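Local coordinates for transcriptional activator PlcR protein (Bacillus thuringiensis, PDB 3U3W) that activates transcription of virulence genes as a DNA-binding quorum-sensing regulator switched on by the signal peptide PapR, at residues Glu26-Gln31 / Ala53-Ile58; Asp47-Ile52 / Ile61-Val66; Gln153-Glu158 / Glu186-Asn191. All coordinates share one frame; numbering follows the deposited sequence. Where two conformers were deposited one is given.

Contact 1: residues Glu26-Gln31 / Ala53-Ile58; sequences ENICHQ and AAKLQI. With nucleotides of chain F; nucleotides of chain E.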
loop_
_atom_site.group_PDB
_atom_site.type_symbol
_atom_site.label_atom_id
_atom_site.label_comp_id
_atom_site.label_asym_id
_atom_site.label_seq_id
_atom_site.Cartn_x
_atom_site.Cartn_y
_atom_site.Cartn_z
ATOM N N GLU A 26 10.391 9.925 28.339
ATOM C CA GLU A 26 11.743 10.462 28.140
ATOM C C GLU A 26 11.926 11.297 26.871
ATOM O O GLU A 26 11.635 10.848 25.758
ATOM C CB GLU A 26 12.782 9.338 28.193
ATOM C CG GLU A 26 13.111 8.879 29.606
ATOM C CD GLU A 26 13.659 7.457 29.659
ATOM O OE1 GLU A 26 13.754 6.890 30.775
ATOM O OE2 GLU A 26 13.990 6.908 28.583
ATOM N N ASN A 27 12.418 12.518 27.055
ATOM C CA ASN A 27 12.704 13.421 25.944
ATOM C C ASN A 27 11.448 13.900 25.238
ATOM O O ASN A 27 11.517 14.658 24.262
ATOM C CB ASN A 27 13.666 12.773 24.943
ATOM C CG ASN A 27 15.048 12.554 25.530
ATOM O OD1 ASN A 27 15.832 13.499 25.667
ATOM N ND2 ASN A 27 15.350 11.307 25.892
ATOM N N ILE A 28 10.301 13.458 25.746
ATOM C CA ILE A 28 9.020 13.824 25.170
ATOM C C ILE A 28 8.242 14.744 26.111
ATOM O O ILE A 28 7.837 15.841 25.728
ATOM C CB ILE A 28 8.194 12.573 24.848
ATOM C CG1 ILE A 28 9.013 11.606 23.990
ATOM C CG2 ILE A 28 6.914 12.954 24.132
ATOM C CD1 ILE A 28 8.258 10.360 23.572
ATOM N N CYS A 29 8.047 14.294 27.345
ATOM C CA CYS A 29 7.238 15.036 28.315
ATOM C C CYS A 29 7.477 14.474 29.709
ATOM O O CYS A 29 8.278 13.558 29.888
ATOM C CB CYS A 29 5.753 14.902 27.972
ATOM S SG CYS A 29 5.181 13.161 27.950
ATOM N N HIS A 30 6.765 15.019 30.691
ATOM C CA HIS A 30 6.838 14.534 32.069
ATOM C C HIS A 30 6.093 13.202 32.213
ATOM O O HIS A 30 5.124 12.948 31.490
ATOM C CB HIS A 30 6.233 15.579 33.010
ATOM C CG HIS A 30 6.705 15.466 34.423
ATOM N ND1 HIS A 30 6.290 14.459 35.269
ATOM C CD2 HIS A 30 7.553 16.236 35.145
ATOM C CE1 HIS A 30 6.859 14.615 36.449
ATOM N NE2 HIS A 30 7.631 15.688 36.400
ATOM N N GLN A 31 6.525 12.353 33.144
ATOM C CA GLN A 31 5.856 11.068 33.305
ATOM C C GLN A 31 4.391 11.248 33.731
ATOM O O GLN A 31 3.532 10.451 33.355
ATOM C CB GLN A 31 6.619 10.138 34.261
ATOM C CG GLN A 31 6.368 10.382 35.738
ATOM C CD GLN A 31 5.146 9.665 36.268
ATOM O OE1 GLN A 31 4.406 10.206 37.090
ATOM N NE2 GLN A 31 4.931 8.437 35.810
ATOM N N ALA A 53 4.007 7.943 19.562
ATOM C CA ALA A 53 3.797 7.037 18.438
ATOM C C ALA A 53 5.113 6.487 17.902
ATOM O O ALA A 53 5.220 5.309 17.572
ATOM C CB ALA A 53 3.008 7.723 17.326
ATOM N N ALA A 54 6.116 7.346 17.822
ATOM C CA ALA A 54 7.427 6.925 17.360
ATOM C C ALA A 54 8.065 5.886 18.291
ATOM O O ALA A 54 8.465 4.799 17.854
ATOM C CB ALA A 54 8.335 8.136 17.192
ATOM N N LYS A 55 8.153 6.217 19.575
ATOM C CA LYS A 55 8.762 5.311 20.542
ATOM C C LYS A 55 8.035 3.963 20.617
ATOM O O LYS A 55 8.661 2.921 20.812
ATOM C CB LYS A 55 8.859 5.962 21.931
ATOM C CG LYS A 55 9.852 5.245 22.860
ATOM C CD LYS A 55 10.162 6.041 24.123
ATOM C CE LYS A 55 10.789 7.392 23.811
ATOM N NZ LYS A 55 11.144 8.132 25.062
ATOM N N LEU A 56 6.713 3.985 20.453
ATOM C CA LEU A 56 5.916 2.764 20.527
ATOM C C LEU A 56 5.824 2.066 19.168
ATOM O O LEU A 56 5.287 0.964 19.065
ATOM C CB LEU A 56 4.514 3.061 21.055
ATOM C CG LEU A 56 4.349 3.673 22.447
ATOM C CD1 LEU A 56 2.897 4.055 22.686
ATOM C CD2 LEU A 56 4.824 2.726 23.517
ATOM N N GLN A 57 6.359 2.708 18.133
ATOM C CA GLN A 57 6.327 2.160 16.776
ATOM C C GLN A 57 4.897 1.918 16.319
ATOM O O GLN A 57 4.529 0.813 15.946
ATOM C CB GLN A 57 7.158 0.876 16.671
ATOM C CG GLN A 57 8.654 1.078 16.980
ATOM C CD GLN A 57 9.477 -0.213 16.894
ATOM O OE1 GLN A 57 9.700 -0.890 17.901
ATOM N NE2 GLN A 57 9.935 -0.549 15.689
ATOM N N ILE A 58 4.090 2.966 16.361
ATOM C CA ILE A 58 2.700 2.874 15.944
ATOM C C ILE A 58 2.407 3.977 14.937
ATOM O O ILE A 58 2.666 5.149 15.219
ATOM C CB ILE A 58 1.756 3.028 17.149
ATOM C CG1 ILE A 58 2.035 1.942 18.199
ATOM C CG2 ILE A 58 0.296 3.061 16.685
ATOM C CD1 ILE A 58 1.505 0.544 17.853
ATOM P P DG F 13 5.400 18.457 29.794
ATOM O OP1 DG F 13 6.538 18.505 28.841
ATOM O OP2 DG F 13 4.860 17.133 30.203
ATOM O "O5'" DG F 13 5.794 19.262 31.114
ATOM C "C5'" DG F 13 6.148 20.637 31.054
ATOM C "C4'" DG F 13 6.515 21.142 32.440
ATOM O "O4'" DG F 13 5.337 21.244 33.282
ATOM C "C3'" DG F 13 7.503 20.285 33.223
ATOM O "O3'" DG F 13 8.375 21.164 33.912
ATOM C "C2'" DG F 13 6.625 19.485 34.181
ATOM C "C1'" DG F 13 5.461 20.434 34.436
ATOM N N9 DG F 13 4.167 19.780 34.611
ATOM C C8 DG F 13 3.625 18.766 33.849
ATOM N N7 DG F 13 2.432 18.383 34.230
ATOM C C5 DG F 13 2.162 19.207 35.317
ATOM C C6 DG F 13 1.017 19.260 36.139
ATOM O O6 DG F 13 -0.012 18.569 36.066
ATOM N N1 DG F 13 1.156 20.234 37.126
ATOM C C2 DG F 13 2.259 21.053 37.288
ATOM N N2 DG F 13 2.208 21.939 38.298
ATOM N N3 DG F 13 3.339 21.015 36.517
ATOM C C4 DG F 13 3.218 20.070 35.560
ATOM P P DC F 14 9.638 20.590 34.728
ATOM O OP1 DC F 14 10.776 21.520 34.517
ATOM O OP2 DC F 14 9.792 19.153 34.394
ATOM O "O5'" DC F 14 9.173 20.702 36.255
ATOM C "C5'" DC F 14 8.606 21.927 36.721
ATOM C "C4'" DC F 14 8.224 21.810 38.186
ATOM O "O4'" DC F 14 6.871 21.293 38.329
ATOM C "C3'" DC F 14 9.116 20.897 39.022
ATOM O "O3'" DC F 14 9.227 21.492 40.316
ATOM C "C2'" DC F 14 8.310 19.598 39.031
ATOM C "C1'" DC F 14 6.893 20.154 39.170
ATOM N N1 DC F 14 5.796 19.209 38.754
ATOM C C2 DC F 14 4.509 19.307 39.315
ATOM O O2 DC F 14 4.245 20.172 40.161
ATOM N N3 DC F 14 3.556 18.437 38.904
ATOM C C4 DC F 14 3.831 17.508 37.988
ATOM N N4 DC F 14 2.839 16.683 37.637
ATOM C C5 DC F 14 5.128 17.386 37.406
ATOM C C6 DC F 14 6.065 18.248 37.814
ATOM P P DT E 2 4.148 2.245 35.679
ATOM O OP1 DT E 2 3.784 1.058 34.869
ATOM O OP2 DT E 2 4.917 3.365 35.077
ATOM O "O5'" DT E 2 2.801 2.834 36.289
ATOM C "C5'" DT E 2 2.892 3.740 37.350
ATOM C "C4'" DT E 2 1.530 3.972 37.947
ATOM O "O4'" DT E 2 1.766 4.600 39.223
ATOM C "C3'" DT E 2 0.669 4.973 37.188
ATOM O "O3'" DT E 2 -0.659 4.846 37.653
ATOM C "C2'" DT E 2 1.288 6.297 37.624
ATOM C "C1'" DT E 2 1.588 5.998 39.094
ATOM N N1 DT E 2 2.790 6.696 39.614
ATOM C C2 DT E 2 2.659 7.370 40.805
ATOM O O2 DT E 2 1.614 7.398 41.428
ATOM N N3 DT E 2 3.794 8.004 41.239
ATOM C C4 DT E 2 5.020 8.028 40.605
ATOM O O4 DT E 2 5.979 8.630 41.076
ATOM C C5 DT E 2 5.092 7.306 39.358
ATOM C C7 DT E 2 6.382 7.273 38.593
ATOM C C6 DT E 2 3.987 6.677 38.923
#
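E26 and K55 mark the closest approach of the two backbones, with CA atoms 9.7 Å apart, a gap that needs a long side chain to bridge it. Segment 26-31 is the loop between helix 21-25 and helix 31-38. Segment 53-58 carries the end of helix 46-56, which finishes in a Schellman motif: Q57 has positive phi (59°), with Q57 N bonded to A54 O and I58 N to A53 O. K55 does the bridging. A bend at chi3 (-61°) in its otherwise extended chain lets NZ donate to E26 O at 2.8 Å, in the carbonyl plane and on a lone pair. The same ammonium bonds to L24 O, so it ties together carbonyls at the end of helix 21-25. Beside it, I28 CD1 meets K55 CE at 3.9 Å, the two side chains lying alongside and running opposite ways. Farther along the loop, H30 N gives OP2 of DG13 of chain F a nearly straight bond (2.9 Å, 173°), and C5 of DC14 of chain F sits over one face of the H30 ring, nearer the ring's margin than its centre. H30 ND1 also caps S32 N. Q31 NE2 approaches the methyl C7 of DT2 of chain E (3.3 Å), while OE1 bonds the amino group of an adenine base. Backbone-to-phosphate and side-chain-to-base contacts at the start of helix 31-38 are those of a helix-turn-helix recognition helix on DNA.

Contact 2: residues Asp47-Ile52 / Ile61-Val66; sequences DILQGI and IHFYEV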
loop_
_atom_site.group_PDB
_atom_site.type_symbol
_atom_site.label_atom_id
_atom_site.label_comp_id
_atom_site.label_asym_id
_atom_site.label_seq_id
_atom_site.Cartn_x
_atom_site.Cartn_y
_atom_site.Cartn_z
ATOM N N ASP A 47 3.245 17.352 19.086
ATOM C CA ASP A 47 4.597 17.012 19.513
ATOM C C ASP A 47 4.610 15.743 20.367
ATOM O O ASP A 47 5.241 14.747 20.012
ATOM C CB ASP A 47 5.253 18.187 20.261
ATOM C CG ASP A 47 4.284 18.918 21.194
ATOM O OD1 ASP A 47 3.243 18.337 21.573
ATOM O OD2 ASP A 47 4.567 20.083 21.555
ATOM N N ILE A 48 3.903 15.778 21.491
ATOM C CA ILE A 48 3.830 14.634 22.399
ATOM C C ILE A 48 3.271 13.346 21.766
ATOM O O ILE A 48 3.790 12.254 22.020
ATOM C CB ILE A 48 3.070 14.995 23.690
ATOM C CG1 ILE A 48 3.780 16.166 24.384
ATOM C CG2 ILE A 48 2.966 13.790 24.613
ATOM C CD1 ILE A 48 3.187 16.587 25.712
ATOM N N LEU A 49 2.246 13.464 20.923
ATOM C CA LEU A 49 1.663 12.277 20.293
ATOM C C LEU A 49 2.633 11.653 19.306
ATOM O O LEU A 49 2.810 10.440 19.259
ATOM C CB LEU A 49 0.385 12.628 19.546
ATOM C CG LEU A 49 -0.381 11.394 19.076
ATOM C CD1 LEU A 49 -0.688 10.452 20.256
ATOM C CD2 LEU A 49 -1.660 11.819 18.373
ATOM N N GLN A 50 3.225 12.516 18.497
ATOM C CA GLN A 50 4.229 12.150 17.519
ATOM C C GLN A 50 5.368 11.372 18.193
ATOM O O GLN A 50 5.764 10.301 17.738
ATOM C CB GLN A 50 4.725 13.435 16.850
ATOM C CG GLN A 50 6.207 13.499 16.580
ATOM C CD GLN A 50 6.622 12.471 15.574
ATOM O OE1 GLN A 50 5.837 12.097 14.699
ATOM N NE2 GLN A 50 7.851 11.982 15.698
ATOM N N GLY A 51 5.856 11.908 19.304
ATOM C CA GLY A 51 6.848 11.235 20.120
ATOM C C GLY A 51 6.403 9.880 20.639
ATOM O O GLY A 51 7.108 8.884 20.464
ATOM N N ILE A 52 5.242 9.831 21.288
ATOM C CA ILE A 52 4.732 8.560 21.812
ATOM C C ILE A 52 4.547 7.518 20.701
ATOM O O ILE A 52 4.899 6.352 20.873
ATOM C CB ILE A 52 3.408 8.752 22.572
ATOM C CG1 ILE A 52 3.660 9.422 23.917
ATOM C CG2 ILE A 52 2.683 7.426 22.771
ATOM C CD1 ILE A 52 2.415 10.065 24.482
ATOM N N ILE A 61 -1.896 7.397 12.594
ATOM C CA ILE A 61 -3.320 7.373 12.240
ATOM C C ILE A 61 -4.078 6.429 13.177
ATOM O O ILE A 61 -5.284 6.565 13.384
ATOM C CB ILE A 61 -3.551 6.995 10.732
ATOM C CG1 ILE A 61 -5.036 7.071 10.351
ATOM C CG2 ILE A 61 -2.985 5.611 10.405
ATOM C CD1 ILE A 61 -5.649 8.449 10.459
ATOM N N HIS A 62 -3.347 5.486 13.764
ATOM C CA HIS A 62 -3.947 4.545 14.693
ATOM C C HIS A 62 -4.579 5.246 15.886
ATOM O O HIS A 62 -5.662 4.884 16.327
ATOM C CB HIS A 62 -2.924 3.528 15.183
ATOM C CG HIS A 62 -3.492 2.527 16.138
ATOM N ND1 HIS A 62 -4.581 1.740 15.827
ATOM C CD2 HIS A 62 -3.140 2.198 17.402
ATOM C CE1 HIS A 62 -4.866 0.961 16.853
ATOM N NE2 HIS A 62 -4.005 1.214 17.821
ATOM N N PHE A 63 -3.900 6.244 16.425
ATOM C CA PHE A 63 -4.434 6.914 17.595
ATOM C C PHE A 63 -5.638 7.770 17.235
ATOM O O PHE A 63 -6.548 7.965 18.043
ATOM C CB PHE A 63 -3.344 7.710 18.297
ATOM C CG PHE A 63 -2.218 6.857 18.771
ATOM C CD1 PHE A 63 -2.429 5.913 19.757
ATOM C CD2 PHE A 63 -0.961 6.969 18.214
ATOM C CE1 PHE A 63 -1.399 5.110 20.189
ATOM C CE2 PHE A 63 0.072 6.166 18.641
ATOM C CZ PHE A 63 -0.145 5.240 19.625
ATOM N N TYR A 64 -5.665 8.256 16.006
ATOM C CA TYR A 64 -6.846 8.958 15.549
ATOM C C TYR A 64 -8.012 7.997 15.307
ATOM O O TYR A 64 -9.144 8.292 15.687
ATOM C CB TYR A 64 -6.532 9.800 14.321
ATOM C CG TYR A 64 -5.779 11.059 14.676
ATOM C CD1 TYR A 64 -6.458 12.243 14.946
ATOM C CD2 TYR A 64 -4.393 11.059 14.771
ATOM C CE1 TYR A 64 -5.776 13.399 15.286
ATOM C CE2 TYR A 64 -3.704 12.211 15.108
ATOM C CZ TYR A 64 -4.401 13.375 15.364
ATOM O OH TYR A 64 -3.719 14.516 15.697
ATOM N N GLU A 65 -7.736 6.844 14.703
ATOM C CA GLU A 65 -8.780 5.857 14.449
ATOM C C GLU A 65 -9.552 5.498 15.716
ATOM O O GLU A 65 -10.785 5.536 15.736
ATOM C CB GLU A 65 -8.192 4.592 13.822
ATOM C CG GLU A 65 -7.811 4.758 12.367
ATOM C CD GLU A 65 -7.054 3.559 11.820
ATOM O OE1 GLU A 65 -6.459 2.807 12.627
ATOM O OE2 GLU A 65 -7.056 3.366 10.581
ATOM N N VAL A 66 -8.826 5.155 16.775
ATOM C CA VAL A 66 -9.467 4.721 18.008
ATOM C C VAL A 66 -9.990 5.883 18.842
ATOM O O VAL A 66 -10.553 5.683 19.915
ATOM C CB VAL A 66 -8.518 3.878 18.847
ATOM C CG1 VAL A 66 -8.083 2.661 18.048
ATOM C CG2 VAL A 66 -7.316 4.706 19.261
#
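L49 meets F63 and Y64 with a different methyl for each, the fork of its side chain dividing between two neighbouring aromatic residues. The backbones come nearest at L49 and F63, whose CA atoms are 8.6 Å apart. L49 has CG anti to the backbone N (chi1 -170°), a setting that carries its branches out toward helix 61-65. CD1 reaches F63 CD2 at 4.0 Å, approaching the ring obliquely, and the two side chains run past each other in opposite directions. CD2 lies 3.9 Å from Y64 CE2, again at a slant to the ring. F63 points its CB toward helix 46-56, whereas Y64 starts off to one side and brings only its ring within range of L49. All three side chains are buried, and the contact between them is purely apolar. The other surroundings separate the two aromatics: F63 also packs on L6 and I10 of helix 4-16, while Y64 OH bonds to Y64 OH of the second subunit, whose M46 also touches L49. The interhelical packing thus continues from the domain interior into the dimer interface, joining helices 46-56 and 61-65 in the all-helical Cro/C1-type (XRE) DNA-binding domain.

Contact 3: residues Gln153-Glu158 / Glu186-Asn191; sequences QNLYIE and EALHDN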
loop_
_atom_site.group_PDB
_atom_site.type_symbol
_atom_site.label_atom_id
_atom_site.label_comp_id
_atom_site.label_asym_id
_atom_site.label_seq_id
_atom_site.Cartn_x
_atom_site.Cartn_y
_atom_site.Cartn_z
ATOM N N GLN A 153 -13.329 7.120 0.082
ATOM C CA GLN A 153 -14.607 6.402 0.117
ATOM C C GLN A 153 -15.693 6.961 -0.830
ATOM O O GLN A 153 -16.328 6.199 -1.545
ATOM C CB GLN A 153 -15.129 6.314 1.548
ATOM C CG GLN A 153 -16.327 5.412 1.697
ATOM C CD GLN A 153 -16.412 4.787 3.080
ATOM O OE1 GLN A 153 -15.724 3.802 3.377
ATOM N NE2 GLN A 153 -17.255 5.360 3.935
ATOM N N ASN A 154 -15.896 8.279 -0.834
ATOM C CA ASN A 154 -16.782 8.910 -1.809
ATOM C C ASN A 154 -16.408 8.613 -3.266
ATOM O O ASN A 154 -17.291 8.441 -4.114
ATOM C CB ASN A 154 -16.848 10.431 -1.604
ATOM C CG ASN A 154 -17.515 10.809 -0.318
ATOM O OD1 ASN A 154 -18.294 10.045 0.237
ATOM N ND2 ASN A 154 -17.205 11.998 0.177
ATOM N N LEU A 155 -15.108 8.584 -3.560
ATOM C CA LEU A 155 -14.658 8.262 -4.909
ATOM C C LEU A 155 -15.017 6.817 -5.249
ATOM O O LEU A 155 -15.437 6.521 -6.364
ATOM C CB LEU A 155 -13.158 8.544 -5.092
ATOM C CG LEU A 155 -12.792 10.027 -4.926
ATOM C CD1 LEU A 155 -11.330 10.283 -5.205
ATOM C CD2 LEU A 155 -13.644 10.904 -5.822
ATOM N N TYR A 156 -14.890 5.927 -4.271
ATOM C CA TYR A 156 -15.263 4.533 -4.481
ATOM C C TYR A 156 -16.762 4.398 -4.804
ATOM O O TYR A 156 -17.165 3.611 -5.662
ATOM C CB TYR A 156 -14.930 3.701 -3.254
ATOM C CG TYR A 156 -13.472 3.703 -2.849
ATOM C CD1 TYR A 156 -12.475 3.981 -3.769
ATOM C CD2 TYR A 156 -13.095 3.413 -1.532
ATOM C CE1 TYR A 156 -11.126 3.977 -3.392
ATOM C CE2 TYR A 156 -11.776 3.407 -1.147
ATOM C CZ TYR A 156 -10.786 3.689 -2.083
ATOM O OH TYR A 156 -9.457 3.687 -1.718
ATOM N N ILE A 157 -17.580 5.183 -4.113
ATOM C CA ILE A 157 -19.014 5.225 -4.371
ATOM C C ILE A 157 -19.322 5.807 -5.777
ATOM O O ILE A 157 -20.162 5.276 -6.516
ATOM C CB ILE A 157 -19.748 5.972 -3.221
ATOM C CG1 ILE A 157 -19.616 5.168 -1.918
ATOM C CG2 ILE A 157 -21.235 6.185 -3.547
ATOM C CD1 ILE A 157 -20.005 5.928 -0.663
ATOM N N GLU A 158 -18.615 6.869 -6.158
ATOM C CA GLU A 158 -18.751 7.400 -7.507
ATOM C C GLU A 158 -18.376 6.389 -8.580
ATOM O O GLU A 158 -18.988 6.359 -9.655
ATOM C CB GLU A 158 -17.953 8.689 -7.667
ATOM C CG GLU A 158 -18.613 9.867 -6.966
ATOM C CD GLU A 158 -17.680 11.049 -6.821
ATOM O OE1 GLU A 158 -17.694 11.706 -5.756
ATOM O OE2 GLU A 158 -16.930 11.323 -7.772
ATOM N N GLU A 186 -6.280 13.362 -9.334
ATOM C CA GLU A 186 -5.108 14.210 -9.581
ATOM C C GLU A 186 -4.807 15.014 -8.327
ATOM O O GLU A 186 -3.662 15.094 -7.875
ATOM C CB GLU A 186 -5.377 15.191 -10.726
ATOM C CG GLU A 186 -5.723 14.554 -12.071
ATOM C CD GLU A 186 -4.492 14.212 -12.903
ATOM O OE1 GLU A 186 -3.397 14.759 -12.616
ATOM O OE2 GLU A 186 -4.627 13.398 -13.847
ATOM N N ALA A 187 -5.869 15.595 -7.776
ATOM C CA ALA A 187 -5.823 16.413 -6.567
ATOM C C ALA A 187 -5.426 15.653 -5.298
ATOM O O ALA A 187 -4.643 16.153 -4.498
ATOM C CB ALA A 187 -7.175 17.112 -6.354
ATOM N N LEU A 188 -5.973 14.460 -5.100
ATOM C CA LEU A 188 -5.712 13.741 -3.867
ATOM C C LEU A 188 -4.363 13.038 -3.887
ATOM O O LEU A 188 -3.788 12.764 -4.933
ATOM C CB LEU A 188 -6.826 12.738 -3.551
ATOM C CG LEU A 188 -8.252 13.291 -3.475
ATOM C CD1 LEU A 188 -9.184 12.284 -2.804
ATOM C CD2 LEU A 188 -8.286 14.614 -2.736
ATOM N N HIS A 189 -3.858 12.763 -2.697
ATOM C CA HIS A 189 -2.666 11.949 -2.538
ATOM C C HIS A 189 -2.779 10.644 -3.326
ATOM O O HIS A 189 -3.875 10.194 -3.660
ATOM C CB HIS A 189 -2.384 11.710 -1.048
ATOM C CG HIS A 189 -1.765 12.893 -0.369
ATOM N ND1 HIS A 189 -2.133 14.191 -0.656
ATOM C CD2 HIS A 189 -0.783 12.977 0.560
ATOM C CE1 HIS A 189 -1.412 15.022 0.075
ATOM N NE2 HIS A 189 -0.585 14.311 0.820
ATOM N N ASP A 190 -1.638 10.053 -3.642
ATOM C CA ASP A 190 -1.617 8.870 -4.478
ATOM C C ASP A 190 -2.372 7.675 -3.910
ATOM O O ASP A 190 -2.139 7.238 -2.784
ATOM C CB ASP A 190 -0.176 8.496 -4.836
ATOM C CG ASP A 190 0.523 9.587 -5.663
ATOM O OD1 ASP A 190 -0.187 10.441 -6.276
ATOM O OD2 ASP A 190 1.780 9.589 -5.682
ATOM N N ASN A 191 -3.297 7.178 -4.722
ATOM C CA ASN A 191 -3.961 5.904 -4.516
ATOM C C ASN A 191 -3.958 5.235 -5.876
ATOM O O ASN A 191 -4.967 5.230 -6.585
ATOM C CB ASN A 191 -5.393 6.117 -4.043
ATOM C CG ASN A 191 -6.087 4.815 -3.661
ATOM O OD1 ASN A 191 -5.609 3.710 -3.955
ATOM N ND2 ASN A 191 -7.234 4.945 -3.013
#
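Y156 and N191 supply the polar half of this contact, and L155 with L188 the apolar half. Segment 153-158 is the first part of helix 153-167. Segment 186-191 leaves helix 171-187 at L188 and leads to N191, the N-cap of helix 192-208. The backbones stay well apart, 10.5 Å between the CA atoms of L155 and L188, so side chains make the join. Both leucines have CG anti to the carbonyl carbon and CD1 roughly trans about chi2. With CB directed at the opposing segment in each, these extended conformers reach out from either side and meet tip to tip, CD1 of L155 to CD1 of L188 at 3.8 Å. Q184 and L185 of helix 171-187 also touch L155, and Y152 touches L188.

The CB of Y156 points to one side of the other segment, but the length of the side chain carries the hydroxyl across. N191 comes from the opposite direction: its CG is anti to the backbone N, which extends the amide toward the phenol. ND2 donates to Y156 OH at 2.9 Å, with a bent N-H...O angle of 138°. The acceptor lies in the amide plane, and ND2 sits at the ring edge, near the ring plane; the two flat groups are nevertheless almost perpendicular, at 81°. The Y156 ring also makes an edge-to-face contact with F194. The other end of the N191 amide is used as well: OD1 caps F194 N through a weak bond. One asparagine thus caps helix 192-208, weakly, and links its start to helix 153-167. L188 also packs on Q57 of the second subunit. Such packing of an interhelical turn against a preceding helix belongs to the stacked helical hairpins of a TPR-like domain.

From the N terminus, contact 1 opens at 26-31, contact 2 opens at 47-52, and then contact 1 closes at 53-58 before contact 2 closes at 61-66, so the two cross. Contact 1 spans 21 intervening residues and contact 2 only eight; both use helix 46-56, tying it to the loop before helix 31-38 and to helix 61-65. They touch directly, as at A53 CB to F63 CE2 (3.6 Å). Contact 3 follows in series within the TPR-like domain, closing a largely helical loop of 27 residues and joining the start of helix 153-167 to the turn between helices 171-187 and 192-208. Its centre lies about 24 Å from that of contact 2. All three contacts touch the second subunit.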